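Local atomic coordinates of putative Hit-like protein involved in cell-cycle regulation (Streptococcus mutans, PDB entry 3L7X), a protein that binds zinc and, as a member of the histidine triad (HIT) family, probably acts as a nucleotide hydrolase or transferase, with a proposed part in cell-cycle regulation. Residues A[37-40]-A[41-45]. Numbering follows the deposited sequence.
With ZN (zinc ion), chain B.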
ATOM      1  N   ASP A  37     -14.779   7.493  19.621  1.00 26.15           N
ATOM      2  CA  ASP A  37     -14.499   6.065  19.795  1.00 26.85           C
ATOM      3  C   ASP A  37     -13.448   5.591  18.773  1.00 26.33           C
ATOM      4  O   ASP A  37     -13.525   4.447  18.262  1.00 26.56           O
ATOM      5  CB  ASP A  37     -15.753   5.202  19.649  1.00 32.02           C
ATOM      6  CG  ASP A  37     -16.720   5.355  20.815  0.50 32.13           C
ATOM      7  OD1 ASP A  37     -16.337   5.941  21.847  0.50 28.60           O
ATOM      8  OD2 ASP A  37     -17.870   4.879  20.679  0.50 34.33           O
ATOM      9  N   CYS A  38     -12.556   6.492  18.398  1.00 23.84           N
ATOM     10  CA  CYS A  38     -11.461   6.091  17.506  1.00 19.93           C
ATOM     11  C   CYS A  38     -10.094   6.151  18.172  1.00 23.32           C
ATOM     12  O   CYS A  38      -9.575   7.232  18.457  1.00 24.46           O
ATOM     13  CB  CYS A  38     -11.465   6.997  16.251  1.00 19.47           C
ATOM     14  SG  CYS A  38     -10.115   6.445  15.082  1.00 21.45           S
ATOM     15  N   LEU A  39      -9.516   4.974  18.420  1.00 22.75           N
ATOM     16  CA  LEU A  39      -8.241   4.899  19.142  1.00 28.00           C
ATOM     17  C   LEU A  39      -7.136   5.717  18.423  1.00 23.53           C
ATOM     18  O   LEU A  39      -6.312   6.385  19.078  1.00 23.76           O
ATOM     19  CB  LEU A  39      -7.774   3.438  19.188  1.00 27.93           C
ATOM     20  CG  LEU A  39      -6.367   3.302  19.776  1.00 30.36           C
ATOM     21  CD1 LEU A  39      -6.391   3.620  21.220  1.00 34.10           C
ATOM     22  CD2 LEU A  39      -5.857   1.874  19.531  1.00 35.97           C
ATOM     23  N   PHE A  40      -7.121   5.660  17.089  1.00 21.63           N
ATOM     24  CA  PHE A  40      -6.083   6.364  16.338  1.00 19.97           C
ATOM     25  C   PHE A  40      -6.256   7.893  16.397  1.00 21.34           C
ATOM     26  O   PHE A  40      -5.270   8.604  16.442  1.00 22.52           O
ATOM     27  CB  PHE A  40      -5.958   5.866  14.876  1.00 20.47           C
ATOM     28  CG  PHE A  40      -5.365   4.467  14.773  1.00 18.78           C
ATOM     29  CD1 PHE A  40      -5.071   3.728  15.930  1.00 20.23           C
ATOM     30  CD2 PHE A  40      -5.274   3.816  13.531  1.00 15.57           C
ATOM     31  CE1 PHE A  40      -4.546   2.423  15.889  1.00 18.21           C
ATOM     32  CE2 PHE A  40      -4.746   2.496  13.499  1.00 18.37           C
ATOM     33  CZ  PHE A  40      -4.381   1.801  14.649  1.00 17.94           C
ATOM     34  N   CYS A  41      -7.515   8.366  16.435  1.00 20.54           N
ATOM     35  CA  CYS A  41      -7.776   9.798  16.627  1.00 22.58           C
ATOM     36  C   CYS A  41      -7.269  10.208  18.017  1.00 26.15           C
ATOM     37  O   CYS A  41      -6.691  11.305  18.186  1.00 25.86           O
ATOM     38  CB  CYS A  41      -9.275  10.109  16.495  1.00 22.93           C
ATOM     39  SG  CYS A  41      -9.769  10.332  14.715  1.00 23.40           S
ATOM     40  N   LYS A  42      -7.482   9.332  18.993  1.00 25.07           N
ATOM     41  CA  LYS A  42      -7.002   9.646  20.351  1.00 27.57           C
ATOM     42  C   LYS A  42      -5.480   9.685  20.403  1.00 29.01           C
ATOM     43  O   LYS A  42      -4.889  10.551  21.029  1.00 29.42           O
ATOM     44  CB  LYS A  42      -7.563   8.635  21.344  1.00 26.67           C
ATOM     45  CG  LYS A  42      -9.076   8.774  21.534  1.00 26.80           C
ATOM     46  CD  LYS A  42      -9.546   7.641  22.412  1.00 35.41           C
ATOM     47  CE  LYS A  42     -11.078   7.619  22.489  1.00 46.54           C
ATOM     48  NZ  LYS A  42     -11.518   6.590  23.466  1.00 49.80           N
ATOM     49  N   ILE A  43      -4.828   8.781  19.672  1.00 25.68           N
ATOM     50  CA  ILE A  43      -3.388   8.891  19.515  1.00 25.69           C
ATOM     51  C   ILE A  43      -2.895  10.176  18.815  1.00 26.13           C
ATOM     52  O   ILE A  43      -1.973  10.830  19.293  1.00 28.65           O
ATOM     53  CB  ILE A  43      -2.829   7.601  18.775  1.00 24.62           C
ATOM     54  CG1 ILE A  43      -2.907   6.395  19.739  1.00 24.10           C
ATOM     55  CG2 ILE A  43      -1.349   7.841  18.389  1.00 26.09           C
ATOM     56  CD1 ILE A  43      -2.663   5.060  19.069  1.00 23.87           C
ATOM     57  N   VAL A  44      -3.528  10.550  17.704  1.00 22.00           N
ATOM     58  CA  VAL A  44      -3.262  11.813  17.039  1.00 23.99           C
ATOM     59  C   VAL A  44      -3.435  13.021  17.964  1.00 29.44           C
ATOM     60  O   VAL A  44      -2.658  13.960  17.888  1.00 33.52           O
ATOM     61  CB  VAL A  44      -4.152  11.966  15.786  1.00 25.81           C
ATOM     62  CG1 VAL A  44      -4.016  13.390  15.141  1.00 27.98           C
ATOM     63  CG2 VAL A  44      -3.713  10.895  14.710  1.00 23.10           C
ATOM     64  N   ALA A  45      -4.452  12.965  18.806  1.00 28.16           N
ATOM     65  CA  ALA A  45      -4.790  14.089  19.719  1.00 28.28           C
ATOM     66  C   ALA A  45      -3.786  14.135  20.881  1.00 36.32           C
ATOM     67  O   ALA A  45      -3.715  15.124  21.628  1.00 39.86           O
ATOM     68  CB  ALA A  45      -6.182  13.952  20.222  1.00 32.29           C
TER
HETATM   69 ZN    ZN B 140      -9.748   8.247  13.732  0.80 18.23          ZN
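Cys38, just before helix 39-45, and Cys41, in its first turn, bind one zinc ion, each SG at 2.3 Å from the metal. CB of Cys38 packs 3.8 Å from CB of Cys41. The two thiolates reach the zinc by different rotations: SG of Cys38 is anti to its own backbone N (chi1 -178°), whereas SG of Cys41 lies beside its N, anti to the carbonyl carbon (chi1 -84°). Cys38 is also the N-cap. Its SG accepts a capping hydrogen bond from Cys41 N at 3.5 Å (N-H...S angle 156°), a normal length for sulfur, which probably eases the negative charge on the sulfur and helps fix its direction. Behind the cap the helix is bonded regularly, with Lys42 N 3.0 Å from Cys38 O, and CG of Lys42 lies against the same oxygen. On another side of the turn, Ile43 offers its CD1 to two neighbours, meeting CG of Leu39 at 4.2 Å and approaching CD1 of the Phe40 ring obliquely at the same distance; the Phe40 and Ile43 side chains run side by side in the same direction. The Phe40 ring also packs edge-to-face with His133, the predicted nucleotidylated histidine. His80 and His131 complete the zinc shell through their ND1 atoms, making this a CxxC-based Cys2His2 site that ties helix 39-45 to the histidine triad motif of a HIT fold.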